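LanC-like protein GCR2 (PDB 3T33) binds zinc, as its lantibiotic cyclase relatives do, and may play a role in abscisic acid signalling in plants. Local coordinates at residues A[240-245]-A[296-301]; A[157-162]-A[177-181]; A[123-128]-A[171-177]. One frame throughout, in Å; residues are numbered along the deposited sequence.

Contact 1 of 3, residues A[240-245]-A[296-301]; sequences MNVLMH and LTLVKA
Thr297 meets the neighbouring helix at Asn241 and Met244, where helices 236-244 and 291-305 run side by side in nearly the same direction. Their short segments lie 9.6 Å apart at the axes and cross at only 28°, as expected of adjacent helices in the inner ring of the α/α toroid of LanC proteins. Thr297 divides its two branches. Its methyl CG2, set anti to the backbone N (chi1 -48° for OG1), rests 3.5 Å from CE of Met244 and 3.9 Å from CB of Asn241, while OG1 is hydrogen-bonded to Gly293 O in its own helix and to the hydroxyl of Tyr413 from the C-terminal tail. One small residue thus turns its methyl to the neighbouring helix and its hydroxyl to the tail and its own helix.

Lys300, one turn on, reaches across with its long chain. A bend at chi2 (70°) brings the methylenes past CB of Met244 and lays CE over one face of the His245 ring, 3.5 Å from its centroid, a CH-pi contact displaced toward the rim at CE1. NZ ends 3.6 Å from ND1 of His245. Ala301 closes the walk: because it is small, SD of Met244 settles 3.6 Å from CA of Ala301, and the bend at chi3 of Met244 then turns CE back toward Thr297, so this flexible side chain spans a full turn of the partner helix.

Van der Waals contacts join the two helices, and the CH-pi contact adds the residue that follows the first. The ammonium group so near the imidazole would probably disfavour a second positive charge on that ring.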
ATOM      1  N   MET A 240       7.625   8.118   8.960  1.00 29.52           N
ATOM      2  CA  MET A 240       6.835   9.346   9.177  1.00 30.74           C
ATOM      3  C   MET A 240       5.341   9.057   9.020  1.00 30.62           C
ATOM      4  O   MET A 240       4.512   9.471   9.855  1.00 30.74           O
ATOM      5  CB  MET A 240       7.260  10.409   8.159  1.00 31.29           C
ATOM      6  CG  MET A 240       8.755  10.764   8.281  1.00 30.80           C
ATOM      7  SD  MET A 240       9.276  11.200   9.960  1.00 36.49           S
ATOM      8  CE  MET A 240      10.558   9.884  10.177  1.00 31.97           C
ATOM      9  N   ASN A 241       5.033   8.285   7.975  1.00 30.20           N
ATOM     10  CA  ASN A 241       3.666   7.882   7.659  1.00 30.97           C
ATOM     11  C   ASN A 241       3.036   7.285   8.892  1.00 31.14           C
ATOM     12  O   ASN A 241       2.036   7.817   9.397  1.00 31.14           O
ATOM     13  CB  ASN A 241       3.593   6.918   6.462  1.00 30.25           C
ATOM     14  CG  ASN A 241       2.154   6.559   6.081  1.00 29.73           C
ATOM     15  OD1 ASN A 241       1.703   5.424   6.230  1.00 31.67           O
ATOM     16  ND2 ASN A 241       1.456   7.512   5.568  1.00 24.94           N
ATOM     17  N   VAL A 242       3.666   6.254   9.448  1.00 31.00           N
ATOM     18  CA  VAL A 242       3.111   5.636  10.667  1.00 31.08           C
ATOM     19  C   VAL A 242       2.973   6.654  11.800  1.00 32.38           C
ATOM     20  O   VAL A 242       1.995   6.629  12.560  1.00 31.85           O
ATOM     21  CB  VAL A 242       3.955   4.404  11.178  1.00 31.57           C
ATOM     22  CG1 VAL A 242       3.134   3.602  12.157  1.00 31.60           C
ATOM     23  CG2 VAL A 242       4.303   3.468  10.016  1.00 34.46           C
ATOM     24  N   LEU A 243       3.972   7.531  11.945  1.00 32.68           N
ATOM     25  CA  LEU A 243       3.940   8.451  13.048  1.00 32.04           C
ATOM     26  C   LEU A 243       2.771   9.387  12.900  1.00 32.39           C
ATOM     27  O   LEU A 243       2.122   9.698  13.884  1.00 31.37           O
ATOM     28  CB  LEU A 243       5.268   9.205  13.172  1.00 32.17           C
ATOM     29  CG  LEU A 243       6.459   8.341  13.640  1.00 30.76           C
ATOM     30  CD1 LEU A 243       7.670   9.220  13.572  1.00 29.03           C
ATOM     31  CD2 LEU A 243       6.263   7.735  15.089  1.00 27.03           C
ATOM     32  N   MET A 244       2.432   9.781  11.669  1.00 33.86           N
ATOM     33  CA  MET A 244       1.301  10.716  11.505  1.00 34.85           C
ATOM     34  C   MET A 244      -0.009  10.121  11.899  1.00 35.25           C
ATOM     35  O   MET A 244      -0.986  10.839  12.063  1.00 36.22           O
ATOM     36  CB  MET A 244       1.225  11.299  10.101  1.00 34.83           C
ATOM     37  CG  MET A 244       2.491  12.111   9.812  1.00 36.01           C
ATOM     38  SD  MET A 244       2.444  12.904   8.211  1.00 38.38           S
ATOM     39  CE  MET A 244       3.197  11.632   7.172  1.00 33.55           C
ATOM     40  N   HIS A 245      -0.035   8.804  12.060  1.00 36.37           N
ATOM     41  CA  HIS A 245      -1.272   8.139  12.397  1.00 36.10           C
ATOM     42  C   HIS A 245      -1.521   8.037  13.885  1.00 37.64           C
ATOM     43  O   HIS A 245      -2.549   7.453  14.264  1.00 37.55           O
ATOM     44  CB  HIS A 245      -1.369   6.796  11.724  1.00 34.95           C
ATOM     45  CG  HIS A 245      -1.652   6.882  10.262  1.00 33.82           C
ATOM     46  ND1 HIS A 245      -2.929   7.058   9.755  1.00 33.92           N
ATOM     47  CD2 HIS A 245      -0.831   6.858   9.198  1.00 30.57           C
ATOM     48  CE1 HIS A 245      -2.877   7.131   8.440  1.00 30.78           C
ATOM     49  NE2 HIS A 245      -1.615   7.016   8.073  1.00 34.60           N
ATOM     50  N   LEU A 296       2.308   9.003  -1.290  1.00 32.62           N
ATOM     51  CA  LEU A 296       1.339   8.516  -0.312  1.00 32.05           C
ATOM     52  C   LEU A 296       1.557   9.125   1.070  1.00 31.26           C
ATOM     53  O   LEU A 296       0.616   9.441   1.816  1.00 32.32           O
ATOM     54  CB  LEU A 296       1.467   7.005  -0.270  1.00 31.85           C
ATOM     55  CG  LEU A 296       0.446   6.063  -0.902  1.00 35.77           C
ATOM     56  CD1 LEU A 296      -0.265   6.576  -2.177  1.00 26.44           C
ATOM     57  CD2 LEU A 296       0.922   4.521  -1.004  1.00 28.88           C
ATOM     58  N   THR A 297       2.814   9.322   1.434  1.00 31.61           N
ATOM     59  CA  THR A 297       3.131   9.918   2.729  1.00 30.17           C
ATOM     60  C   THR A 297       2.835  11.408   2.726  1.00 30.22           C
ATOM     61  O   THR A 297       2.329  11.942   3.702  1.00 30.31           O
ATOM     62  CB  THR A 297       4.604   9.714   3.073  1.00 30.12           C
ATOM     63  OG1 THR A 297       4.948   8.340   2.861  1.00 32.78           O
ATOM     64  CG2 THR A 297       4.882  10.090   4.493  1.00 26.55           C
ATOM     65  N   LEU A 298       3.181  12.104   1.657  1.00 30.86           N
ATOM     66  CA  LEU A 298       2.857  13.557   1.587  1.00 31.61           C
ATOM     67  C   LEU A 298       1.327  13.751   1.559  1.00 31.35           C
ATOM     68  O   LEU A 298       0.789  14.652   2.185  1.00 32.04           O
ATOM     69  CB  LEU A 298       3.528  14.204   0.387  1.00 31.83           C
ATOM     70  CG  LEU A 298       5.051  14.214   0.590  1.00 34.18           C
ATOM     71  CD1 LEU A 298       5.703  14.699  -0.649  1.00 35.60           C
ATOM     72  CD2 LEU A 298       5.376  15.140   1.789  1.00 35.51           C
ATOM     73  N   VAL A 299       0.607  12.854   0.905  1.00 30.62           N
ATOM     74  CA  VAL A 299      -0.859  12.999   0.923  1.00 29.80           C
ATOM     75  C   VAL A 299      -1.324  13.007   2.331  1.00 29.92           C
ATOM     76  O   VAL A 299      -2.150  13.872   2.699  1.00 30.81           O
ATOM     77  CB  VAL A 299      -1.626  11.915   0.094  1.00 29.18           C
ATOM     78  CG1 VAL A 299      -3.112  11.800   0.545  1.00 27.66           C
ATOM     79  CG2 VAL A 299      -1.538  12.231  -1.368  1.00 27.64           C
ATOM     80  N   LYS A 300      -0.797  12.070   3.135  1.00 30.35           N
ATOM     81  CA  LYS A 300      -1.150  11.998   4.572  1.00 30.29           C
ATOM     82  C   LYS A 300      -0.664  13.260   5.314  1.00 31.11           C
ATOM     83  O   LYS A 300      -1.388  13.872   6.087  1.00 30.82           O
ATOM     84  CB  LYS A 300      -0.585  10.715   5.218  1.00 29.64           C
ATOM     85  CG  LYS A 300      -0.740  10.648   6.697  1.00 30.02           C
ATOM     86  CD  LYS A 300      -2.170  10.466   7.099  1.00 27.56           C
ATOM     87  CE  LYS A 300      -2.266  10.412   8.558  1.00 30.00           C
ATOM     88  NZ  LYS A 300      -3.693  10.543   9.039  1.00 29.47           N
ATOM     89  N   ALA A 301       0.559  13.672   5.074  1.00 33.06           N
ATOM     90  CA  ALA A 301       0.997  14.959   5.682  1.00 35.36           C
ATOM     91  C   ALA A 301      -0.020  16.041   5.310  1.00 36.57           C
ATOM     92  O   ALA A 301      -0.535  16.763   6.177  1.00 38.33           O
ATOM     93  CB  ALA A 301       2.366  15.325   5.205  1.00 34.15           C
TER

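Contact 2 of 3, residues A[157-162]-A[177-181]; sequences FRGIRL and YLWAC
The hydroxyl of Tyr177 donates to a water at 2.6 Å from OH, and that water passes both its protons to backbone carbonyls, Phe157 O at 3.0 Å and Ile160 O at 2.9 Å. The water therefore ties a side chain of helix 174-188, in the inner ring of the α/α toroid, to the chain as it leaves helix 147-158 of the outer layer. A tyrosine suits the place because its length brings OH within one water of these carbonyls. Ile160 O has another partner as well: NH1 of Arg161 bonds to it from above the carbonyl plane and also makes a nearly straight bond, 2.8 Å from NH1 to Arg158 O, which braces the turn.

Hydrophobic groups surround the phenol. Its CG is anti to the backbone N (chi1 161°), which sends the ring outward between the side chains of the turn. Over one face sits Leu162, whose CD2 comes to 3.7 Å from Tyr177 CG; on the opposite face is the sulfur of Cys181, from the next turn of the same helix. The side chains of Ile160 and Tyr177 run past each other in opposite directions, CG2 of Ile160 touching CE1 of Tyr177. Phe157 lies obliquely to the tyrosine, with ring planes at 50°, so the two rings neither stack nor meet edge to face. Cys134 and Ala135 of helix 130-144 also touch Phe157. The small Ala180 leaves room for this ring edge, its CB lying near the ring plane, 3.7 Å from Phe157 CZ.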
ATOM      1  N   PHE A 157      -1.583 -11.519  19.763  1.00 34.07           N
ATOM      2  CA  PHE A 157      -1.005 -10.284  19.290  1.00 32.87           C
ATOM      3  C   PHE A 157      -0.299  -9.614  20.518  1.00 31.43           C
ATOM      4  O   PHE A 157       0.805  -9.143  20.429  1.00 31.65           O
ATOM      5  CB  PHE A 157      -2.073  -9.344  18.737  1.00 31.21           C
ATOM      6  CG  PHE A 157      -1.481  -8.137  18.041  1.00 35.86           C
ATOM      7  CD1 PHE A 157      -0.551  -7.330  18.669  1.00 35.85           C
ATOM      8  CD2 PHE A 157      -1.835  -7.812  16.751  1.00 36.66           C
ATOM      9  CE1 PHE A 157       0.007  -6.244  18.011  1.00 39.41           C
ATOM     10  CE2 PHE A 157      -1.294  -6.719  16.129  1.00 37.66           C
ATOM     11  CZ  PHE A 157      -0.364  -5.955  16.738  1.00 37.95           C
ATOM     12  N   ARG A 158      -0.987  -9.576  21.642  1.00 31.25           N
ATOM     13  CA  ARG A 158      -0.488  -8.997  22.879  1.00 31.86           C
ATOM     14  C   ARG A 158       0.750  -9.691  23.485  1.00 33.04           C
ATOM     15  O   ARG A 158       1.433  -9.073  24.346  1.00 34.10           O
ATOM     16  CB  ARG A 158      -1.611  -9.012  23.887  1.00 30.47           C
ATOM     17  CG  ARG A 158      -2.688  -7.942  23.627  1.00 30.68           C
ATOM     18  CD  ARG A 158      -3.682  -8.031  24.713  1.00 24.72           C
ATOM     19  NE  ARG A 158      -4.681  -7.003  24.607  1.00 28.26           N
ATOM     20  CZ  ARG A 158      -5.845  -7.038  25.252  1.00 28.45           C
ATOM     21  NH1 ARG A 158      -6.182  -8.077  26.029  1.00 30.63           N
ATOM     22  NH2 ARG A 158      -6.672  -6.029  25.128  1.00 24.70           N
ATOM     23  N   GLY A 159       1.036 -10.929  23.045  1.00 32.92           N
ATOM     24  CA  GLY A 159       2.265 -11.652  23.446  1.00 33.49           C
ATOM     25  C   GLY A 159       3.509 -11.242  22.665  1.00 34.81           C
ATOM     26  O   GLY A 159       4.665 -11.603  23.026  1.00 35.74           O
ATOM     27  N   ILE A 160       3.321 -10.482  21.592  1.00 33.57           N
ATOM     28  CA  ILE A 160       4.480 -10.058  20.810  1.00 34.10           C
ATOM     29  C   ILE A 160       5.388  -9.130  21.604  1.00 34.44           C
ATOM     30  O   ILE A 160       4.921  -8.199  22.255  1.00 34.72           O
ATOM     31  CB  ILE A 160       4.049  -9.422  19.425  1.00 34.36           C
ATOM     32  CG1 ILE A 160       3.475 -10.508  18.485  1.00 34.09           C
ATOM     33  CG2 ILE A 160       5.201  -8.754  18.721  1.00 31.48           C
ATOM     34  CD1 ILE A 160       2.552  -9.970  17.372  1.00 30.22           C
ATOM     35  N   ARG A 161       6.696  -9.368  21.524  1.00 36.06           N
ATOM     36  CA  ARG A 161       7.664  -8.492  22.161  1.00 37.36           C
ATOM     37  C   ARG A 161       8.709  -8.024  21.162  1.00 38.30           C
ATOM     38  O   ARG A 161       9.044  -8.748  20.222  1.00 39.12           O
ATOM     39  CB  ARG A 161       8.370  -9.236  23.312  1.00 37.96           C
ATOM     40  CG  ARG A 161       7.421  -9.787  24.400  1.00 36.93           C
ATOM     41  CD  ARG A 161       6.945  -8.658  25.301  1.00 35.06           C
ATOM     42  NE  ARG A 161       5.972  -9.247  26.233  1.00 35.14           N
ATOM     43  CZ  ARG A 161       4.664  -9.332  26.006  1.00 33.27           C
ATOM     44  NH1 ARG A 161       4.133  -8.856  24.840  1.00 24.70           N
ATOM     45  NH2 ARG A 161       3.896  -9.952  26.915  1.00 30.78           N
ATOM     46  N   LEU A 162       9.237  -6.823  21.361  1.00 39.03           N
ATOM     47  CA  LEU A 162      10.193  -6.268  20.417  1.00 40.60           C
ATOM     48  C   LEU A 162      11.608  -6.374  20.929  1.00 41.98           C
ATOM     49  O   LEU A 162      11.925  -5.668  21.886  1.00 43.77           O
ATOM     50  CB  LEU A 162       9.896  -4.789  20.167  1.00 39.45           C
ATOM     51  CG  LEU A 162       8.416  -4.479  19.934  1.00 39.97           C
ATOM     52  CD1 LEU A 162       8.210  -2.976  19.941  1.00 38.66           C
ATOM     53  CD2 LEU A 162       7.967  -5.080  18.591  1.00 37.42           C
ATOM     54  N   TYR A 177       5.485  -2.847  13.299  1.00 30.41           N
ATOM     55  CA  TYR A 177       4.699  -3.441  14.350  1.00 28.48           C
ATOM     56  C   TYR A 177       3.642  -2.400  14.767  1.00 29.73           C
ATOM     57  O   TYR A 177       2.487  -2.707  15.067  1.00 31.00           O
ATOM     58  CB  TYR A 177       5.635  -3.782  15.508  1.00 28.57           C
ATOM     59  CG  TYR A 177       4.885  -3.959  16.791  1.00 25.22           C
ATOM     60  CD1 TYR A 177       4.237  -5.168  17.077  1.00 25.64           C
ATOM     61  CD2 TYR A 177       4.804  -2.953  17.705  1.00 24.73           C
ATOM     62  CE1 TYR A 177       3.514  -5.345  18.256  1.00 27.42           C
ATOM     63  CE2 TYR A 177       4.053  -3.131  18.949  1.00 24.91           C
ATOM     64  CZ  TYR A 177       3.430  -4.327  19.194  1.00 24.82           C
ATOM     65  OH  TYR A 177       2.652  -4.526  20.331  1.00 24.12           O
ATOM     66  N   LEU A 178       4.069  -1.152  14.852  1.00 29.21           N
ATOM     67  CA  LEU A 178       3.205  -0.071  15.330  1.00 29.50           C
ATOM     68  C   LEU A 178       2.036   0.135  14.340  1.00 29.30           C
ATOM     69  O   LEU A 178       0.887   0.331  14.758  1.00 28.16           O
ATOM     70  CB  LEU A 178       4.021   1.219  15.397  1.00 28.98           C
ATOM     71  CG  LEU A 178       3.266   2.524  15.684  1.00 29.23           C
ATOM     72  CD1 LEU A 178       2.479   2.387  17.027  1.00 28.74           C
ATOM     73  CD2 LEU A 178       4.238   3.696  15.708  1.00 26.96           C
ATOM     74  N   TRP A 179       2.351   0.085  13.037  1.00 28.83           N
ATOM     75  CA  TRP A 179       1.301   0.048  12.006  1.00 29.47           C
ATOM     76  C   TRP A 179       0.168  -1.011  12.297  1.00 28.22           C
ATOM     77  O   TRP A 179      -1.008  -0.653  12.272  1.00 27.34           O
ATOM     78  CB  TRP A 179       1.911  -0.099  10.591  1.00 29.00           C
ATOM     79  CG  TRP A 179       0.938   0.337   9.451  1.00 33.38           C
ATOM     80  CD1 TRP A 179       0.981   1.510   8.718  1.00 30.84           C
ATOM     81  CD2 TRP A 179      -0.220  -0.394   8.964  1.00 29.05           C
ATOM     82  NE1 TRP A 179      -0.038   1.537   7.800  1.00 29.43           N
ATOM     83  CE2 TRP A 179      -0.806   0.395   7.937  1.00 32.24           C
ATOM     84  CE3 TRP A 179      -0.797  -1.643   9.286  1.00 27.10           C
ATOM     85  CZ2 TRP A 179      -1.980  -0.031   7.200  1.00 26.73           C
ATOM     86  CZ3 TRP A 179      -1.953  -2.088   8.555  1.00 25.72           C
ATOM     87  CH2 TRP A 179      -2.521  -1.257   7.506  1.00 25.77           C
ATOM     88  N   ALA A 180       0.546  -2.242  12.665  1.00 27.65           N
ATOM     89  CA  ALA A 180      -0.400  -3.319  12.991  1.00 27.51           C
ATOM     90  C   ALA A 180      -1.293  -2.983  14.151  1.00 28.42           C
ATOM     91  O   ALA A 180      -2.484  -3.370  14.160  1.00 28.92           O
ATOM     92  CB  ALA A 180       0.338  -4.635  13.303  1.00 25.27           C
ATOM     93  N   CYS A 181      -0.690  -2.369  15.178  1.00 27.91           N
ATOM     94  CA  CYS A 181      -1.427  -1.930  16.335  1.00 28.18           C
ATOM     95  C   CYS A 181      -2.476  -0.916  15.867  1.00 27.01           C
ATOM     96  O   CYS A 181      -3.588  -1.032  16.241  1.00 24.59           O
ATOM     97  CB  CYS A 181      -0.511  -1.233  17.374  1.00 26.58           C
ATOM     98  SG  CYS A 181       0.824  -2.303  18.038  1.00 31.26           S
TER
HETATM   99  O   HOH W   1       2.457  -6.828  21.502  1.00 28.50           O

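Contact 3 of 3, residues A[123-128]-A[171-177]; sequences RVTFIC and LYGRAGY
Residues 123-128, an irregular loop, pass close against 171-177, which turns into a helix after Gly173 at the N-cap, and the CA atoms of Thr125 and Tyr177 come within 4.3 Å. Phe126 N donates to Gly176 O at 3.3 Å, and one water joins Val124 N to Tyr172 O.

Thr125 sits at the centre, using both branches. With chi1 at 69°, OG1 sits between the backbone N and the carbonyl carbon; it donates to Leu171 O at 2.6 Å and accepts from Cys128 N, an ST motif that curls the loop. Its other branch, CG2, presses 3.2 Å from Gly173 O and 3.7 Å from CA of Gly176, where the lack of a side chain lets the methyl fit against the helix.

Cys128 wedges between neighbours: its CB is 3.7 Å from Tyr172 CE1, and SG lies obliquely to that ring while touching Leu171 CG. The flat guanidinium of Arg123 has CE1 of the same ring over one face, the two planes 64° apart. Ile127 CD1 meets CD1 of Leu171 at 3.9 Å. The side chain of Leu171 comes close to an acetate, probably from the crystallisation liquor, and about 7 Å from the zinc ion, so residues 123-128 probably help to back the wall of the central metal site, held by Cys288, Cys333 and His334, that is characteristic of LanC-like proteins.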
ATOM      1  N   ARG A 123       9.559 -12.581  13.063  1.00 46.81           N
ATOM      2  CA  ARG A 123       9.020 -11.421  12.325  1.00 43.78           C
ATOM      3  C   ARG A 123       7.912 -10.733  13.126  1.00 40.54           C
ATOM      4  O   ARG A 123       7.025 -11.337  13.654  1.00 39.15           O
ATOM      5  CB  ARG A 123       8.517 -11.802  10.940  1.00 44.76           C
ATOM      6  CG  ARG A 123       9.523 -12.516   9.990  1.00 48.46           C
ATOM      7  CD  ARG A 123      10.730 -11.670   9.650  1.00 49.68           C
ATOM      8  NE  ARG A 123      11.381 -12.140   8.424  1.00 53.42           N
ATOM      9  CZ  ARG A 123      12.699 -12.363   8.303  1.00 57.11           C
ATOM     10  NH1 ARG A 123      13.523 -12.160   9.347  1.00 58.08           N
ATOM     11  NH2 ARG A 123      13.206 -12.754   7.138  1.00 55.19           N
ATOM     12  N   VAL A 124       7.982  -9.435  13.221  1.00 37.69           N
ATOM     13  CA  VAL A 124       7.098  -8.733  14.112  1.00 35.89           C
ATOM     14  C   VAL A 124       6.112  -7.690  13.397  1.00 34.16           C
ATOM     15  O   VAL A 124       5.259  -7.064  14.025  1.00 33.54           O
ATOM     16  CB  VAL A 124       8.057  -8.114  15.140  1.00 36.31           C
ATOM     17  CG1 VAL A 124       8.037  -6.613  15.162  1.00 35.82           C
ATOM     18  CG2 VAL A 124       8.009  -8.855  16.467  1.00 39.62           C
ATOM     19  N   THR A 125       6.203  -7.539  12.087  1.00 32.53           N
ATOM     20  CA  THR A 125       5.402  -6.465  11.419  1.00 30.39           C
ATOM     21  C   THR A 125       4.091  -6.947  10.736  1.00 29.81           C
ATOM     22  O   THR A 125       3.840  -8.157  10.546  1.00 27.57           O
ATOM     23  CB  THR A 125       6.232  -5.685  10.365  1.00 28.96           C
ATOM     24  OG1 THR A 125       6.507  -6.557   9.268  1.00 26.02           O
ATOM     25  CG2 THR A 125       7.600  -5.182  10.968  1.00 28.37           C
ATOM     26  N   PHE A 126       3.266  -5.965  10.344  1.00 29.56           N
ATOM     27  CA  PHE A 126       2.052  -6.290   9.576  1.00 29.13           C
ATOM     28  C   PHE A 126       2.351  -7.003   8.257  1.00 28.75           C
ATOM     29  O   PHE A 126       1.716  -8.032   7.958  1.00 29.46           O
ATOM     30  CB  PHE A 126       1.216  -5.017   9.308  1.00 29.26           C
ATOM     31  CG  PHE A 126      -0.146  -5.294   8.750  1.00 27.60           C
ATOM     32  CD1 PHE A 126      -1.182  -5.615   9.574  1.00 25.12           C
ATOM     33  CD2 PHE A 126      -0.394  -5.158   7.392  1.00 29.24           C
ATOM     34  CE1 PHE A 126      -2.457  -5.867   9.058  1.00 31.11           C
ATOM     35  CE2 PHE A 126      -1.662  -5.366   6.890  1.00 28.84           C
ATOM     36  CZ  PHE A 126      -2.687  -5.740   7.730  1.00 27.48           C
ATOM     37  N   ILE A 127       3.285  -6.469   7.483  1.00 27.50           N
ATOM     38  CA  ILE A 127       3.455  -6.911   6.105  1.00 28.77           C
ATOM     39  C   ILE A 127       4.384  -8.133   6.023  1.00 31.39           C
ATOM     40  O   ILE A 127       4.265  -8.975   5.120  1.00 31.96           O
ATOM     41  CB  ILE A 127       4.044  -5.779   5.239  1.00 28.51           C
ATOM     42  CG1 ILE A 127       3.085  -4.573   5.095  1.00 26.74           C
ATOM     43  CG2 ILE A 127       4.525  -6.272   3.890  1.00 25.14           C
ATOM     44  CD1 ILE A 127       3.857  -3.229   4.628  1.00 20.29           C
ATOM     45  N   CYS A 128       5.308  -8.250   6.978  1.00 33.29           N
ATOM     46  CA  CYS A 128       6.273  -9.326   6.896  1.00 35.20           C
ATOM     47  C   CYS A 128       6.276 -10.331   8.038  1.00 35.10           C
ATOM     48  O   CYS A 128       6.960 -11.340   7.941  1.00 37.92           O
ATOM     49  CB  CYS A 128       7.684  -8.781   6.630  1.00 34.64           C
ATOM     50  SG  CYS A 128       7.857  -8.245   4.947  1.00 37.15           S
ATOM     51  N   LEU A 171       8.914  -2.658   6.915  1.00 30.33           N
ATOM     52  CA  LEU A 171       8.862  -4.089   6.623  1.00 31.67           C
ATOM     53  C   LEU A 171       9.334  -4.997   7.768  1.00 32.81           C
ATOM     54  O   LEU A 171       8.732  -6.066   8.004  1.00 33.63           O
ATOM     55  CB  LEU A 171       9.547  -4.386   5.301  1.00 32.03           C
ATOM     56  CG  LEU A 171       8.592  -4.476   4.105  1.00 33.38           C
ATOM     57  CD1 LEU A 171       7.684  -3.316   3.992  1.00 35.61           C
ATOM     58  CD2 LEU A 171       9.269  -4.722   2.793  1.00 37.64           C
ATOM     59  N   TYR A 172      10.321  -4.540   8.550  1.00 32.96           N
ATOM     60  CA  TYR A 172      10.952  -5.409   9.624  1.00 33.39           C
ATOM     61  C   TYR A 172      11.029  -4.779  11.017  1.00 33.20           C
ATOM     62  O   TYR A 172      11.124  -5.478  12.009  1.00 34.10           O
ATOM     63  CB  TYR A 172      12.307  -5.997   9.171  1.00 31.96           C
ATOM     64  CG  TYR A 172      12.183  -6.866   7.906  1.00 32.86           C
ATOM     65  CD1 TYR A 172      11.453  -8.078   7.909  1.00 33.18           C
ATOM     66  CD2 TYR A 172      12.763  -6.475   6.711  1.00 36.02           C
ATOM     67  CE1 TYR A 172      11.335  -8.849   6.768  1.00 32.89           C
ATOM     68  CE2 TYR A 172      12.640  -7.253   5.554  1.00 32.61           C
ATOM     69  CZ  TYR A 172      11.930  -8.416   5.594  1.00 32.79           C
ATOM     70  OH  TYR A 172      11.814  -9.156   4.443  1.00 34.75           O
ATOM     71  N   GLY A 173      10.820  -3.477  11.079  1.00 33.31           N
ATOM     72  CA  GLY A 173      10.998  -2.712  12.269  1.00 33.33           C
ATOM     73  C   GLY A 173       9.773  -2.266  12.993  1.00 34.01           C
ATOM     74  O   GLY A 173       8.655  -2.731  12.779  1.00 34.76           O
ATOM     75  N   ARG A 174      10.030  -1.367  13.907  1.00 33.47           N
ATOM     76  CA  ARG A 174       9.062  -0.857  14.810  1.00 34.54           C
ATOM     77  C   ARG A 174       7.911  -0.104  14.114  1.00 32.46           C
ATOM     78  O   ARG A 174       6.808  -0.197  14.564  1.00 33.03           O
ATOM     79  CB  ARG A 174       9.773   0.077  15.851  1.00 34.79           C
ATOM     80  CG  ARG A 174      10.308  -0.663  17.117  1.00 40.41           C
ATOM     81  CD  ARG A 174      11.128   0.286  18.075  1.00 45.22           C
ATOM     82  NE  ARG A 174      12.552   0.132  17.828  1.00 49.10           N
ATOM     83  CZ  ARG A 174      13.341  -0.705  18.484  1.00 48.49           C
ATOM     84  NH1 ARG A 174      12.862  -1.433  19.464  1.00 47.16           N
ATOM     85  NH2 ARG A 174      14.599  -0.825  18.121  1.00 51.28           N
ATOM     86  N   ALA A 175       8.165   0.690  13.076  1.00 31.49           N
ATOM     87  CA  ALA A 175       7.056   1.376  12.404  1.00 31.65           C
ATOM     88  C   ALA A 175       6.040   0.291  11.949  1.00 31.00           C
ATOM     89  O   ALA A 175       4.837   0.438  12.160  1.00 32.09           O
ATOM     90  CB  ALA A 175       7.556   2.222  11.210  1.00 30.53           C
ATOM     91  N   GLY A 176       6.566  -0.819  11.439  1.00 30.41           N
ATOM     92  CA  GLY A 176       5.811  -1.998  11.040  1.00 29.97           C
ATOM     93  C   GLY A 176       4.952  -2.683  12.090  1.00 29.95           C
ATOM     94  O   GLY A 176       3.807  -3.086  11.810  1.00 29.56           O
ATOM     95  N   TYR A 177       5.485  -2.847  13.299  1.00 30.41           N
ATOM     96  CA  TYR A 177       4.699  -3.441  14.350  1.00 28.48           C
ATOM     97  C   TYR A 177       3.642  -2.400  14.767  1.00 29.73           C
ATOM     98  O   TYR A 177       2.487  -2.707  15.067  1.00 31.00           O
ATOM     99  CB  TYR A 177       5.635  -3.782  15.508  1.00 28.57           C
ATOM    100  CG  TYR A 177       4.885  -3.959  16.791  1.00 25.22           C
ATOM    101  CD1 TYR A 177       4.237  -5.168  17.077  1.00 25.64           C
ATOM    102  CD2 TYR A 177       4.804  -2.953  17.705  1.00 24.73           C
ATOM    103  CE1 TYR A 177       3.514  -5.345  18.256  1.00 27.42           C
ATOM    104  CE2 TYR A 177       4.053  -3.131  18.949  1.00 24.91           C
ATOM    105  CZ  TYR A 177       3.430  -4.327  19.194  1.00 24.82           C
ATOM    106  OH  TYR A 177       2.652  -4.526  20.331  1.00 24.12           O
TER
HETATM  107  O   HOH W   2      10.442  -7.988  12.151  1.00 40.55           O
HETATM  108  O   HOH W   3       8.214  -8.497  10.280  1.00 31.73           O

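From the N terminus, contact 3 opens first, in the loop before helix 130-144. Contact 2 opens at the end of helix 147-158, and both then close around helix 174-188, contact 3 at the loop and first turn leading into it and contact 2 slightly later. Their segments alternate along the chain, so the two cross and share Tyr177; Val124 also packs on Ile160 and Leu162. Contact 1 follows in series, closing 51 residues later and tying helix 236-244 to helix 291-305 of the inner ring. It joins the others through Val242, which packs on Ala175, Leu178 and Trp179. Helix 174-188 is thus tied to the outer layer, the loop at 123-128 and the next inner helix.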